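Local structure of SGNH hydrolase-type esterase domain-containing protein (Slackia heliotrinireducens DSM 20476, 4S1P) at residues K48-N51 and G52-Q56; T55-A58 and L59-A63. The protein is of uncharacterised function but belongs to the GDSL-like lipase/acylhydrolase family of SGNH hydrolases and probably cleaves ester bonds. All blocks are in the same frame, centred on the assembly; numbering follows the deposited sequence.

In the fold
Both contacts are local and lie on one element, helix 50-61, following it from its capped start to its end. Contact 1 comes first along the chain, with T49 as N-cap; contact 2 takes over at T55 and Q56, which the two share, and continues past E62, the first residue to leave helical backbone angles. Their centres are about 10 Å apart and lie about 17 and 19 Å from the centre of the chain. The helix links strand 29-35, outermost in the five-stranded parallel sheet, to strand 66-69, with strand 4-10 between them in the sheet. Side chains of both contacts touch strand 4-10 or 29-35, which places the helix against this part of the SGNH-type α/β fold.

Contact 1 (K48-N51 and G52-Q56); sequences KTRN and GALTQ
T49 caps the helix with its side-chain hydroxyl: G52 N donates to T49 OG1 over 2.8 Å, with an N-H...O angle of 157°. The first torsion, chi1 75°, sets OG1 between the backbone N and the carbonyl carbon, turned to G52. OG1 also lies within hydrogen-bonding reach of the carbonyls of E43 and N46, which its single proton can serve only one at a time. A valine in its place would probably leave G52 N without this acceptor and the cap without its hydroxyl link to the preceding loop.

Backbone bonds then carry the first turns. A53 N reaches T49 O at 2.9 Å, L54 N bonds to R50 O, and T55 N meets N51 O at 2.8 Å.

Van der Waals contact joins the side chains of R50 and L54. The arginine is extended from CG to NE, and L54 CD1 lies 3.8 Å from R50 NE. L54 CD2 sits 4.1 Å above the guanidinium plane, offset toward its rim.

Among the polar side chains, N51 ND2 bonds to E43 OE1, while T55 OG1 is held by H44 and H34. The whole is an N-capped α-helix start, fastened to its leading loop and to strand 29-35.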
ATOM      1  N   LYS A  48     -17.932   3.372  10.607  1.00 15.83           N
ATOM      2  CA  LYS A  48     -18.358   2.357  11.606  1.00 17.45           C
ATOM      3  C   LYS A  48     -17.195   1.433  11.996  1.00 15.12           C
ATOM      4  O   LYS A  48     -17.258   0.731  13.012  1.00 16.78           O
ATOM      5  CB  LYS A  48     -19.540   1.536  11.103  1.00 19.61           C
ATOM      6  CG  LYS A  48     -20.738   2.401  10.779  1.00 22.08           C
ATOM      7  CD  LYS A  48     -21.923   1.563  10.349  1.00 27.73           C
ATOM      8  CE  LYS A  48     -23.046   2.473   9.894  1.00 37.12           C
ATOM      9  NZ  LYS A  48     -24.251   1.675   9.556  1.00 46.62           N
ATOM     10  N   THR A  49     -16.142   1.378  11.174  1.00 14.13           N
ATOM     11  CA  THR A  49     -14.987   0.579  11.506  1.00 13.19           C
ATOM     12  C   THR A  49     -13.995   1.443  12.262  1.00 11.62           C
ATOM     13  O   THR A  49     -14.036   2.677  12.171  1.00 13.17           O
ATOM     14  CB  THR A  49     -14.301  -0.014  10.238  1.00 13.84           C
ATOM     15  OG1 THR A  49     -13.563   0.985   9.531  1.00 13.85           O
ATOM     16  CG2 THR A  49     -15.294  -0.745   9.329  1.00 15.74           C
ATOM     17  N   ARG A  50     -13.106   0.800  13.009  1.00 12.76           N
ATOM     18  CA  ARG A  50     -12.084   1.527  13.748  1.00 13.36           C
ATOM     19  C   ARG A  50     -11.175   2.304  12.755  1.00 12.63           C
ATOM     20  O   ARG A  50     -10.933   3.507  12.954  1.00 14.12           O
ATOM     21  CB  ARG A  50     -11.255   0.648  14.675  1.00 13.39           C
ATOM     22  CG  ARG A  50     -10.167   1.450  15.326  1.00 15.94           C
ATOM     23  CD  ARG A  50      -9.445   0.701  16.443  1.00 21.63           C
ATOM     24  NE  ARG A  50      -8.413   1.556  17.010  1.00 23.41           N
ATOM     25  CZ  ARG A  50      -8.653   2.535  17.878  1.00 22.25           C
ATOM     26  NH1 ARG A  50      -9.870   2.775  18.271  1.00 23.71           N
ATOM     27  NH2 ARG A  50      -7.674   3.311  18.320  1.00 28.18           N
ATOM     28  N   ASN A  51     -10.746   1.651  11.679  1.00 13.53           N
ATOM     29  CA  ASN A  51      -9.915   2.336  10.695  1.00 14.73           C
ATOM     30  C   ASN A  51     -10.659   3.501  10.067  1.00 13.60           C
ATOM     31  O   ASN A  51     -10.046   4.562   9.827  1.00 13.39           O
ATOM     32  CB  ASN A  51      -9.478   1.381   9.560  1.00 17.49           C
ATOM     33  CG  ASN A  51      -8.235   0.607   9.892  1.00 19.64           C
ATOM     34  OD1 ASN A  51      -7.397   1.079  10.654  1.00 20.87           O
ATOM     35  ND2 ASN A  51      -8.129  -0.647   9.363  1.00 20.93           N
ATOM     36  N   GLY A  52     -11.928   3.312   9.707  1.00 12.13           N
ATOM     37  CA  GLY A  52     -12.677   4.380   9.119  1.00 13.40           C
ATOM     38  C   GLY A  52     -12.825   5.565  10.041  1.00 12.96           C
ATOM     39  O   GLY A  52     -12.731   6.703   9.608  1.00 13.28           O
ATOM     40  N   ALA A  53     -13.103   5.312  11.321  1.00 11.92           N
ATOM     41  CA  ALA A  53     -13.226   6.390  12.264  1.00 11.97           C
ATOM     42  C   ALA A  53     -11.885   7.100  12.439  1.00 11.18           C
ATOM     43  O   ALA A  53     -11.835   8.339  12.561  1.00 12.74           O
ATOM     44  CB  ALA A  53     -13.731   5.899  13.624  1.00 13.96           C
ATOM     45  N   LEU A  54     -10.806   6.331  12.580  1.00 11.88           N
ATOM     46  CA  LEU A  54      -9.479   6.910  12.715  1.00 11.91           C
ATOM     47  C   LEU A  54      -9.129   7.768  11.513  1.00 12.02           C
ATOM     48  O   LEU A  54      -8.617   8.879  11.663  1.00 12.70           O
ATOM     49  CB  LEU A  54      -8.441   5.833  12.899  1.00 13.58           C
ATOM     50  CG  LEU A  54      -8.428   5.146  14.262  1.00 15.62           C
ATOM     51  CD1 LEU A  54      -7.472   3.961  14.191  1.00 17.13           C
ATOM     52  CD2 LEU A  54      -8.035   6.114  15.362  1.00 18.51           C
ATOM     53  N   THR A  55      -9.331   7.240  10.322  1.00 11.51           N
ATOM     54  CA  THR A  55      -8.983   7.975   9.109  1.00 11.94           C
ATOM     55  C   THR A  55      -9.861   9.207   8.927  1.00 13.39           C
ATOM     56  O   THR A  55      -9.336  10.285   8.611  1.00 12.86           O
ATOM     57  CB  THR A  55      -8.986   7.035   7.911  1.00 12.43           C
ATOM     58  OG1 THR A  55      -7.973   6.046   8.123  1.00 12.05           O
ATOM     59  CG2 THR A  55      -8.763   7.762   6.608  1.00 13.65           C
ATOM     60  N   GLN A  56     -11.170   9.097   9.157  1.00 13.16           N
ATOM     61  CA  GLN A  56     -12.026  10.276   9.103  1.00 13.84           C
ATOM     62  C   GLN A  56     -11.516  11.348  10.080  1.00 13.44           C
ATOM     63  O   GLN A  56     -11.405  12.522   9.708  1.00 15.04           O
ATOM     64  CB  GLN A  56     -13.441   9.860   9.484  1.00 14.44           C
ATOM     65  CG  GLN A  56     -14.480  10.966   9.454  1.00 18.48           C
ATOM     66  CD  GLN A  56     -15.817  10.473  10.002  1.00 22.09           C
ATOM     67  OE1 GLN A  56     -15.915   9.967  11.138  1.00 26.15           O
ATOM     68  NE2 GLN A  56     -16.827  10.565   9.200  1.00 27.91           N
TER

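Contact 2 (T55-A58 and L59-A63); sequences TQAA and LANEA
L59 has chi1 -64°, which sets CG anti to its own carbonyl carbon and swings the isobutyl group back along the helix toward T55. T55 CG2 lies anti to its backbone N, and the two side chains run side by side, pointing the same way; the methyls L59 CD1 and T55 CG2 meet at 4.2 Å. L59 CG also lies against the carbonyl of T55, 3.4 Å from T55 O.

That carbonyl accepts from L59 N at 3.0 Å with an N-H...O angle of 161°, and the next bond, from A60 N to Q56 O, has the same length but is more bent. At N61 the geometry deteriorates: N61 N stands 2.8 Å from A57 O, yet the angle of 126° makes this a weak bond. The side chain of N61 folds over the same carbonyl, its CB 3.1 Å from A57 O.

This is the C-terminal end of an α-helix, where the i to i+4 pattern continues one residue beyond the last helical one. E62 has already left helical backbone angles, but E62 N still donates to A58 O over 3.0 Å, coming from above the carbonyl plane. A58 O takes a second bond from W64 NE1, so two donors grip this one carbonyl near the helix end.

Beyond E62 CB, 3.6 Å from A58 O, the side chain extends to a carboxylate that divides its oxygens between two salt bridges, OE1 with R5 and OE2 with R32. A58 rests on L7 of strand 4-10, and L59 touches W64.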
ATOM      1  N   THR A  55      -9.331   7.240  10.322  1.00 11.51           N
ATOM      2  CA  THR A  55      -8.983   7.975   9.109  1.00 11.94           C
ATOM      3  C   THR A  55      -9.861   9.207   8.927  1.00 13.39           C
ATOM      4  O   THR A  55      -9.336  10.285   8.611  1.00 12.86           O
ATOM      5  CB  THR A  55      -8.986   7.035   7.911  1.00 12.43           C
ATOM      6  OG1 THR A  55      -7.973   6.046   8.123  1.00 12.05           O
ATOM      7  CG2 THR A  55      -8.763   7.762   6.608  1.00 13.65           C
ATOM      8  N   GLN A  56     -11.170   9.097   9.157  1.00 13.16           N
ATOM      9  CA  GLN A  56     -12.026  10.276   9.103  1.00 13.84           C
ATOM     10  C   GLN A  56     -11.516  11.348  10.080  1.00 13.44           C
ATOM     11  O   GLN A  56     -11.405  12.522   9.708  1.00 15.04           O
ATOM     12  CB  GLN A  56     -13.441   9.860   9.484  1.00 14.44           C
ATOM     13  CG  GLN A  56     -14.480  10.966   9.454  1.00 18.48           C
ATOM     14  CD  GLN A  56     -15.817  10.473  10.002  1.00 22.09           C
ATOM     15  OE1 GLN A  56     -15.915   9.967  11.138  1.00 26.15           O
ATOM     16  NE2 GLN A  56     -16.827  10.565   9.200  1.00 27.91           N
ATOM     17  N   ALA A  57     -11.240  10.970  11.329  1.00 12.43           N
ATOM     18  CA  ALA A  57     -10.770  11.950  12.325  1.00 13.29           C
ATOM     19  C   ALA A  57      -9.430  12.550  11.904  1.00 13.39           C
ATOM     20  O   ALA A  57      -9.229  13.775  12.064  1.00 14.26           O
ATOM     21  CB  ALA A  57     -10.656  11.342  13.695  1.00 14.50           C
ATOM     22  N   ALA A  58      -8.530  11.721  11.310  1.00 13.39           N
ATOM     23  CA  ALA A  58      -7.212  12.252  11.027  1.00 12.42           C
ATOM     24  C   ALA A  58      -7.330  13.293   9.944  1.00 12.59           C
ATOM     25  O   ALA A  58      -6.609  14.302   9.960  1.00 14.13           O
ATOM     26  CB  ALA A  58      -6.304  11.147  10.575  1.00 12.74           C
ATOM     27  N   LEU A  59      -8.181  13.043   8.941  1.00 13.71           N
ATOM     28  CA  LEU A  59      -8.310  13.996   7.834  1.00 14.66           C
ATOM     29  C   LEU A  59      -9.067  15.244   8.251  1.00 14.97           C
ATOM     30  O   LEU A  59      -8.850  16.316   7.651  1.00 17.06           O
ATOM     31  CB  LEU A  59      -8.965  13.340   6.633  1.00 15.35           C
ATOM     32  CG  LEU A  59      -8.178  12.204   5.994  1.00 17.25           C
ATOM     33  CD1 LEU A  59      -8.935  11.557   4.846  1.00 19.89           C
ATOM     34  CD2 LEU A  59      -6.812  12.685   5.542  1.00 18.52           C
ATOM     35  N   ALA A  60      -9.945  15.129   9.246  1.00 15.67           N
ATOM     36  CA  ALA A  60     -10.667  16.276   9.769  1.00 17.21           C
ATOM     37  C   ALA A  60      -9.868  17.122  10.753  1.00 17.18           C
ATOM     38  O   ALA A  60     -10.097  18.333  10.846  1.00 20.65           O
ATOM     39  CB  ALA A  60     -11.970  15.835  10.425  1.00 16.85           C
ATOM     40  N   ASN A  61      -8.927  16.504  11.475  1.00 14.88           N
ATOM     41  CA  ASN A  61      -8.331  17.111  12.633  1.00 15.62           C
ATOM     42  C   ASN A  61      -6.842  17.435  12.547  1.00 16.13           C
ATOM     43  O   ASN A  61      -6.329  18.237  13.318  1.00 16.79           O
ATOM     44  CB  ASN A  61      -8.541  16.211  13.858  1.00 19.55           C
ATOM     45  CG  ASN A  61     -10.007  16.028  14.207  1.00 19.91           C
ATOM     46  OD1 ASN A  61     -10.894  16.629  13.611  1.00 23.72           O
ATOM     47  ND2 ASN A  61     -10.253  15.135  15.151  1.00 25.49           N
ATOM     48  N   GLU A  62      -6.148  16.762  11.652  1.00 15.26           N
ATOM     49  CA  GLU A  62      -4.699  16.893  11.548  1.00 14.64           C
ATOM     50  C   GLU A  62      -4.305  17.259  10.120  1.00 13.34           C
ATOM     51  O   GLU A  62      -5.108  17.172   9.183  1.00 15.43           O
ATOM     52  CB  GLU A  62      -3.978  15.615  12.026  1.00 14.73           C
ATOM     53  CG  GLU A  62      -4.373  15.168  13.406  1.00 17.22           C
ATOM     54  CD  GLU A  62      -3.570  14.002  13.878  1.00 19.16           C
ATOM     55  OE1 GLU A  62      -2.343  14.086  13.937  1.00 18.50           O
ATOM     56  OE2 GLU A  62      -4.185  12.982  14.153  1.00 20.93           O
ATOM     57  N   ALA A  63      -3.070  17.709   9.971  1.00 14.43           N
ATOM     58  CA  ALA A  63      -2.541  18.132   8.686  1.00 15.15           C
ATOM     59  C   ALA A  63      -1.583  17.101   8.154  1.00 13.15           C
ATOM     60  O   ALA A  63      -0.690  16.665   8.867  1.00 15.81           O
ATOM     61  CB  ALA A  63      -1.825  19.438   8.862  1.00 15.62           C
TER